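Local coordinates for phage-like element PBSX protein XepA (Bacillus subtilis, PDB 6IA5) that is of unknown function, does not seem to take part in host cell lysis, and assembles as a pentamer, at residues E[72-84]-E[95-109]. Sequence-based numbering, arbitrary orientation.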
ATOM      1  N   GLY E  72      22.631 -11.582 -16.814  1.00 30.38           N
ATOM      2  CA  GLY E  72      23.211 -12.414 -17.858  1.00 29.58           C
ATOM      3  C   GLY E  72      22.172 -13.206 -18.647  1.00 34.71           C
ATOM      4  O   GLY E  72      21.091 -13.513 -18.133  1.00 32.15           O
ATOM      5  N   TRP E  73      22.528 -13.533 -19.901  1.00 33.13           N
ATOM      6  CA  TRP E  73      21.758 -14.438 -20.741  1.00 29.57           C
ATOM      7  C   TRP E  73      22.720 -15.445 -21.359  1.00 31.39           C
ATOM      8  O   TRP E  73      23.762 -15.057 -21.875  1.00 33.34           O
ATOM      9  CB  TRP E  73      21.066 -13.684 -21.866  1.00 27.94           C
ATOM     10  CG  TRP E  73      19.997 -12.732 -21.418  1.00 31.65           C
ATOM     11  CD1 TRP E  73      18.649 -12.943 -21.422  1.00 29.36           C
ATOM     12  CD2 TRP E  73      20.206 -11.411 -20.895  1.00 29.52           C
ATOM     13  NE1 TRP E  73      18.000 -11.828 -20.957  1.00 31.96           N
ATOM     14  CE2 TRP E  73      18.928 -10.875 -20.623  1.00 31.02           C
ATOM     15  CE3 TRP E  73      21.342 -10.627 -20.657  1.00 30.62           C
ATOM     16  CZ2 TRP E  73      18.753  -9.590 -20.108  1.00 29.62           C
ATOM     17  CZ3 TRP E  73      21.167  -9.356 -20.158  1.00 31.90           C
ATOM     18  CH2 TRP E  73      19.888  -8.844 -19.890  1.00 30.61           C
ATOM     19  N   ALA E  74      22.330 -16.722 -21.332  1.00 31.57           N
ATOM     20  CA  ALA E  74      23.129 -17.795 -21.898  1.00 32.43           C
ATOM     21  C   ALA E  74      22.262 -18.619 -22.849  1.00 33.45           C
ATOM     22  O   ALA E  74      21.101 -18.913 -22.560  1.00 34.22           O
ATOM     23  CB  ALA E  74      23.674 -18.665 -20.801  1.00 27.15           C
ATOM     24  N   TYR E  75      22.851 -18.960 -24.000  1.00 32.97           N
ATOM     25  CA  TYR E  75      22.224 -19.884 -24.922  1.00 31.47           C
ATOM     26  C   TYR E  75      23.293 -20.865 -25.397  1.00 35.09           C
ATOM     27  O   TYR E  75      24.345 -20.443 -25.868  1.00 35.53           O
ATOM     28  CB  TYR E  75      21.643 -19.118 -26.109  1.00 34.05           C
ATOM     29  CG  TYR E  75      20.897 -20.005 -27.067  1.00 35.61           C
ATOM     30  CD1 TYR E  75      21.550 -20.691 -28.084  1.00 38.98           C
ATOM     31  CD2 TYR E  75      19.534 -20.190 -26.925  1.00 38.81           C
ATOM     32  CE1 TYR E  75      20.847 -21.519 -28.950  1.00 41.04           C
ATOM     33  CE2 TYR E  75      18.805 -20.999 -27.785  1.00 39.28           C
ATOM     34  CZ  TYR E  75      19.470 -21.669 -28.799  1.00 47.99           C
ATOM     35  OH  TYR E  75      18.724 -22.460 -29.633  1.00 49.57           O
ATOM     36  N   ALA E  76      23.017 -22.165 -25.263  1.00 39.15           N
ATOM     37  CA  ALA E  76      23.915 -23.217 -25.723  1.00 42.08           C
ATOM     38  C   ALA E  76      23.099 -24.420 -26.193  1.00 42.34           C
ATOM     39  O   ALA E  76      21.973 -24.640 -25.736  1.00 41.66           O
ATOM     40  CB  ALA E  76      24.871 -23.623 -24.606  1.00 37.77           C
ATOM     41  N   ASP E  77      23.700 -25.221 -27.082  1.00 42.78           N
ATOM     42  CA  ASP E  77      22.999 -26.367 -27.639  1.00 47.22           C
ATOM     43  C   ASP E  77      23.066 -27.556 -26.677  1.00 49.01           C
ATOM     44  O   ASP E  77      22.399 -28.555 -26.905  1.00 45.55           O
ATOM     45  CB  ASP E  77      23.455 -26.680 -29.065  1.00 47.52           C
ATOM     46  CG  ASP E  77      24.836 -27.297 -29.110  1.00 58.42           C
ATOM     47  OD1 ASP E  77      25.740 -26.793 -28.408  1.00 58.29           O
ATOM     48  OD2 ASP E  77      24.987 -28.283 -29.845  1.00 69.65           O
ATOM     49  N   ARG E  78      23.847 -27.438 -25.590  1.00 44.63           N
ATOM     50  CA  ARG E  78      23.898 -28.467 -24.558  1.00 47.30           C
ATOM     51  C   ARG E  78      23.786 -27.797 -23.192  1.00 46.03           C
ATOM     52  O   ARG E  78      24.119 -26.623 -23.058  1.00 38.38           O
ATOM     53  CB  ARG E  78      25.240 -29.214 -24.590  1.00 41.59           C
ATOM     54  CG  ARG E  78      25.566 -29.885 -25.914  1.00 46.07           C
ATOM     55  CD  ARG E  78      24.648 -31.065 -26.154  1.00 52.43           C
ATOM     56  NE  ARG E  78      24.977 -31.629 -27.457  1.00 60.25           N
ATOM     57  CZ  ARG E  78      24.415 -32.698 -27.996  1.00 64.71           C
ATOM     58  NH1 ARG E  78      24.694 -33.011 -29.245  1.00 69.21           N
ATOM     59  NH2 ARG E  78      23.575 -33.444 -27.299  1.00 67.78           N
ATOM     60  N   GLU E  79      23.420 -28.579 -22.173  1.00 46.35           N
ATOM     61  CA  GLU E  79      23.181 -28.010 -20.860  1.00 47.19           C
ATOM     62  C   GLU E  79      24.494 -27.604 -20.174  1.00 45.99           C
ATOM     63  O   GLU E  79      25.570 -28.165 -20.419  1.00 45.26           O
ATOM     64  CB  GLU E  79      22.331 -28.950 -20.008  1.00 47.83           C
ATOM     65  CG  GLU E  79      23.162 -30.046 -19.378  1.00 55.64           C
ATOM     66  CD  GLU E  79      22.448 -31.034 -18.494  1.00 58.55           C
ATOM     67  OE1 GLU E  79      23.139 -31.784 -17.800  1.00 73.25           O
ATOM     68  OE2 GLU E  79      21.217 -31.061 -18.506  1.00 68.55           O
ATOM     69  N   GLY E  80      24.363 -26.609 -19.293  1.00 44.20           N
ATOM     70  CA  GLY E  80      25.465 -26.086 -18.500  1.00 39.77           C
ATOM     71  C   GLY E  80      24.918 -25.285 -17.326  1.00 39.95           C
ATOM     72  O   GLY E  80      23.721 -25.340 -17.051  1.00 37.61           O
ATOM     73  N   THR E  81      25.806 -24.546 -16.651  1.00 39.25           N
ATOM     74  CA  THR E  81      25.429 -23.732 -15.505  1.00 41.27           C
ATOM     75  C   THR E  81      26.133 -22.387 -15.600  1.00 37.66           C
ATOM     76  O   THR E  81      27.336 -22.343 -15.840  1.00 39.90           O
ATOM     77  CB  THR E  81      25.822 -24.409 -14.191  1.00 40.82           C
ATOM     78  OG1 THR E  81      25.320 -25.739 -14.276  1.00 46.63           O
ATOM     79  CG2 THR E  81      25.203 -23.756 -12.974  1.00 36.86           C
ATOM     80  N   LEU E  82      25.357 -21.303 -15.429  1.00 35.04           N
ATOM     81  CA  LEU E  82      25.925 -19.958 -15.366  1.00 33.89           C
ATOM     82  C   LEU E  82      25.981 -19.484 -13.910  1.00 32.14           C
ATOM     83  O   LEU E  82      25.001 -19.589 -13.185  1.00 37.12           O
ATOM     84  CB  LEU E  82      25.071 -19.011 -16.223  1.00 34.73           C
ATOM     85  CG  LEU E  82      25.445 -17.527 -16.125  1.00 35.80           C
ATOM     86  CD1 LEU E  82      26.879 -17.311 -16.606  1.00 32.76           C
ATOM     87  CD2 LEU E  82      24.460 -16.679 -16.921  1.00 31.66           C
ATOM     88  N   PHE E  83      27.142 -18.968 -13.505  1.00 32.95           N
ATOM     89  CA  PHE E  83      27.357 -18.416 -12.177  1.00 35.15           C
ATOM     90  C   PHE E  83      27.668 -16.930 -12.311  1.00 34.94           C
ATOM     91  O   PHE E  83      28.439 -16.534 -13.180  1.00 34.67           O
ATOM     92  CB  PHE E  83      28.575 -19.077 -11.502  1.00 38.40           C
ATOM     93  CG  PHE E  83      28.409 -20.560 -11.272  1.00 37.97           C
ATOM     94  CD1 PHE E  83      27.694 -21.046 -10.186  1.00 39.41           C
ATOM     95  CD2 PHE E  83      28.924 -21.478 -12.179  1.00 40.43           C
ATOM     96  CE1 PHE E  83      27.496 -22.410 -10.015  1.00 40.69           C
ATOM     97  CE2 PHE E  83      28.751 -22.841 -11.988  1.00 41.50           C
ATOM     98  CZ  PHE E  83      28.038 -23.303 -10.902  1.00 37.84           C
ATOM     99  N   ILE E  84      27.066 -16.126 -11.430  1.00 35.45           N
ATOM    100  CA  ILE E  84      27.452 -14.738 -11.261  1.00 33.20           C
ATOM    101  C   ILE E  84      28.201 -14.664  -9.943  1.00 30.86           C
ATOM    102  O   ILE E  84      27.676 -15.083  -8.909  1.00 34.35           O
ATOM    103  CB  ILE E  84      26.241 -13.771 -11.268  1.00 32.40           C
ATOM    104  CG1 ILE E  84      25.452 -13.855 -12.580  1.00 30.85           C
ATOM    105  CG2 ILE E  84      26.714 -12.346 -10.982  1.00 30.56           C
ATOM    106  CD1 ILE E  84      24.260 -12.875 -12.643  1.00 31.15           C
ATOM    107  N   THR E  95      30.000 -17.070  -5.036  1.00 36.62           N
ATOM    108  CA  THR E  95      28.914 -17.170  -5.994  1.00 34.17           C
ATOM    109  C   THR E  95      27.706 -16.415  -5.464  1.00 37.53           C
ATOM    110  O   THR E  95      27.217 -16.743  -4.378  1.00 39.69           O
ATOM    111  CB  THR E  95      28.502 -18.633  -6.219  1.00 33.06           C
ATOM    112  OG1 THR E  95      29.698 -19.304  -6.621  1.00 35.91           O
ATOM    113  CG2 THR E  95      27.460 -18.760  -7.311  1.00 31.17           C
ATOM    114  N   THR E  96      27.196 -15.451  -6.239  1.00 35.68           N
ATOM    115  CA  THR E  96      26.029 -14.704  -5.785  1.00 35.32           C
ATOM    116  C   THR E  96      24.768 -15.317  -6.389  1.00 37.86           C
ATOM    117  O   THR E  96      23.710 -15.291  -5.768  1.00 38.09           O
ATOM    118  CB  THR E  96      26.102 -13.230  -6.192  1.00 34.91           C
ATOM    119  OG1 THR E  96      27.356 -12.730  -5.734  1.00 38.20           O
ATOM    120  CG2 THR E  96      24.946 -12.400  -5.669  1.00 35.04           C
ATOM    121  N   ALA E  97      24.885 -15.845  -7.616  1.00 32.29           N
ATOM    122  CA  ALA E  97      23.730 -16.449  -8.262  1.00 35.44           C
ATOM    123  C   ALA E  97      24.203 -17.573  -9.165  1.00 33.12           C
ATOM    124  O   ALA E  97      25.324 -17.519  -9.661  1.00 36.71           O
ATOM    125  CB  ALA E  97      22.929 -15.423  -9.048  1.00 31.86           C
ATOM    126  N   ALA E  98      23.308 -18.538  -9.389  1.00 34.84           N
ATOM    127  CA  ALA E  98      23.622 -19.673 -10.248  1.00 39.50           C
ATOM    128  C   ALA E  98      22.332 -20.118 -10.924  1.00 40.53           C
ATOM    129  O   ALA E  98      21.297 -20.238 -10.261  1.00 42.69           O
ATOM    130  CB  ALA E  98      24.204 -20.791  -9.402  1.00 37.87           C
ATOM    131  N   VAL E  99      22.390 -20.323 -12.247  1.00 40.30           N
ATOM    132  CA  VAL E  99      21.217 -20.756 -12.980  0.50 36.68           C
ATOM    133  C   VAL E  99      21.612 -21.918 -13.886  1.00 36.80           C
ATOM    134  O   VAL E  99      22.637 -21.857 -14.564  1.00 33.72           O
ATOM    135  CB  VAL E  99      20.572 -19.602 -13.778  0.50 39.11           C
ATOM    136  CG1 VAL E  99      19.952 -18.552 -12.869  0.50 39.82           C
ATOM    137  CG2 VAL E  99      21.522 -18.969 -14.795  0.50 33.54           C
ATOM    138  N   ASN E 100      20.777 -22.966 -13.873  1.00 38.90           N
ATOM    139  CA  ASN E 100      20.901 -24.060 -14.825  1.00 42.00           C
ATOM    140  C   ASN E 100      20.477 -23.592 -16.208  1.00 39.38           C
ATOM    141  O   ASN E 100      19.467 -22.939 -16.358  1.00 41.66           O
ATOM    142  CB  ASN E 100      20.157 -25.319 -14.375  1.00 46.89           C
ATOM    143  CG  ASN E 100      20.777 -25.867 -13.106  1.00 58.89           C
ATOM    144  OD1 ASN E 100      20.099 -25.936 -12.088  1.00 73.74           O
ATOM    145  ND2 ASN E 100      22.068 -26.194 -13.135  1.00 62.46           N
ATOM    146  N   VAL E 101      21.271 -23.942 -17.217  1.00 38.72           N
ATOM    147  CA  VAL E 101      20.960 -23.585 -18.586  1.00 37.81           C
ATOM    148  C   VAL E 101      20.643 -24.887 -19.329  1.00 40.38           C
ATOM    149  O   VAL E 101      21.543 -25.705 -19.533  1.00 36.40           O
ATOM    150  CB  VAL E 101      22.146 -22.827 -19.205  1.00 33.84           C
ATOM    151  CG1 VAL E 101      21.922 -22.502 -20.671  1.00 34.59           C
ATOM    152  CG2 VAL E 101      22.484 -21.578 -18.411  1.00 36.04           C
ATOM    153  N   ALA E 102      19.365 -25.076 -19.708  1.00 38.51           N
ATOM    154  CA  ALA E 102      18.939 -26.243 -20.467  1.00 36.37           C
ATOM    155  C   ALA E 102      19.408 -26.123 -21.913  1.00 38.48           C
ATOM    156  O   ALA E 102      19.652 -25.015 -22.396  1.00 42.92           O
ATOM    157  CB  ALA E 102      17.451 -26.426 -20.372  1.00 37.43           C
ATOM    158  N   ALA E 103      19.579 -27.274 -22.588  1.00 36.58           N
ATOM    159  CA  ALA E 103      20.001 -27.329 -23.982  1.00 37.38           C
ATOM    160  C   ALA E 103      18.983 -26.588 -24.857  1.00 36.47           C
ATOM    161  O   ALA E 103      17.795 -26.857 -24.760  1.00 35.36           O
ATOM    162  CB  ALA E 103      20.106 -28.782 -24.405  1.00 39.37           C
ATOM    163  N   GLY E 104      19.462 -25.657 -25.693  1.00 37.17           N
ATOM    164  CA  GLY E 104      18.633 -24.975 -26.677  1.00 39.26           C
ATOM    165  C   GLY E 104      17.529 -24.078 -26.091  1.00 46.28           C
ATOM    166  O   GLY E 104      16.530 -23.810 -26.759  1.00 42.01           O
ATOM    167  N   VAL E 105      17.712 -23.598 -24.850  1.00 38.92           N
ATOM    168  CA  VAL E 105      16.737 -22.745 -24.183  1.00 35.04           C
ATOM    169  C   VAL E 105      17.451 -21.481 -23.709  1.00 40.33           C
ATOM    170  O   VAL E 105      18.336 -21.556 -22.847  1.00 38.97           O
ATOM    171  CB  VAL E 105      16.093 -23.498 -22.995  1.00 41.09           C
ATOM    172  CG1 VAL E 105      15.194 -22.576 -22.167  1.00 34.13           C
ATOM    173  CG2 VAL E 105      15.324 -24.748 -23.455  1.00 37.05           C
ATOM    174  N   LEU E 106      17.086 -20.313 -24.262  1.00 37.19           N
ATOM    175  CA  LEU E 106      17.661 -19.077 -23.747  1.00 35.74           C
ATOM    176  C   LEU E 106      17.337 -18.978 -22.255  1.00 32.39           C
ATOM    177  O   LEU E 106      16.190 -19.145 -21.849  1.00 31.43           O
ATOM    178  CB  LEU E 106      17.153 -17.838 -24.499  1.00 34.41           C
ATOM    179  CG  LEU E 106      17.665 -16.506 -23.938  1.00 30.92           C
ATOM    180  CD1 LEU E 106      19.167 -16.357 -24.167  1.00 29.51           C
ATOM    181  CD2 LEU E 106      16.916 -15.340 -24.571  1.00 33.97           C
ATOM    182  N   THR E 107      18.369 -18.715 -21.459  1.00 31.23           N
ATOM    183  CA  THR E 107      18.239 -18.665 -20.012  1.00 36.86           C
ATOM    184  C   THR E 107      18.825 -17.353 -19.492  1.00 34.03           C
ATOM    185  O   THR E 107      19.976 -17.026 -19.793  1.00 34.55           O
ATOM    186  CB  THR E 107      18.982 -19.863 -19.393  1.00 38.82           C
ATOM    187  OG1 THR E 107      18.481 -21.041 -20.030  1.00 40.89           O
ATOM    188  CG2 THR E 107      18.783 -19.962 -17.893  1.00 35.76           C
ATOM    189  N   ALA E 108      18.031 -16.639 -18.685  1.00 30.31           N
ATOM    190  CA  ALA E 108      18.418 -15.350 -18.122  1.00 30.32           C
ATOM    191  C   ALA E 108      18.586 -15.485 -16.609  1.00 29.92           C
ATOM    192  O   ALA E 108      17.841 -16.225 -15.976  1.00 33.39           O
ATOM    193  CB  ALA E 108      17.336 -14.331 -18.445  1.00 30.73           C
ATOM    194  N   THR E 109      19.548 -14.762 -16.030  1.00 30.53           N
ATOM    195  CA  THR E 109      19.574 -14.569 -14.582  1.00 30.41           C
ATOM    196  C   THR E 109      18.573 -13.472 -14.218  1.00 30.77           C
ATOM    197  O   THR E 109      17.996 -12.849 -15.095  1.00 32.68           O
ATOM    198  CB  THR E 109      20.987 -14.184 -14.119  1.00 34.31           C
ATOM    199  OG1 THR E 109      21.247 -12.828 -14.513  1.00 32.34           O
ATOM    200  CG2 THR E 109      22.057 -15.084 -14.717  1.00 31.21           C
TER
HETATM  201  O   HOH W   1      20.788 -22.719 -23.853  1.00 38.94           O
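Ile84 O takes two backbone N-H groups at once, from Thr96 N at 2.7 Å and Ala97 N at 3.2 Å, because Thr96 and Ala97 together face Ile84 in a classic beta bulge. Beyond it, 80-84 and 97-101 run antiparallel, paired from Ile84 with Ala97 to Gly80 with Val101. Residues 72-74 pair in the same sense with 107-109, so both segments pass from one sheet to the other side by side. Where they cross over, Ala102 to Val105 form a type II turn; the positive phi of 65° at Gly104 favours glycine, and Gly104 N donates to Ala76 O at 2.7 Å. A water accepts from Ala76 N and can donate to Val105 O.

Between the two layers lie mostly aliphatic side chains, compact at Ala74 and Val101, longer at Leu82 and Ile84. Val101 CG2 reaches Ala74 CB at 4.0 Å, and Leu82 CD2 meets Thr109 CG2 at 3.6 Å, the two side chains crossing at about a right angle. Thr109 meets a polar and an apolar partner: with chi1 at 73°, OG1 sits between its own N and carbonyl carbon and accepts from Gly72 N at 3.0 Å, while its methyl stays among Leu82 and Ile84. On the face of this sheet turned from the sandwich interior, Ala108 CB is small enough to lie 3.5 Å from Trp73 CD1, and Tyr75 presents its ring edge to Leu106 N, which donates to Asp88 OD1 of a neighbouring subunit; Leu66 and Arg117 of that subunit meet Trp73 and Tyr75.

Strand 133-140 flanks 72-76 and strand 118-125 flanks 80-84; within this chain 94-101 and 107-113 are the outermost strands, so the contact forms one edge of a two-sheet sandwich.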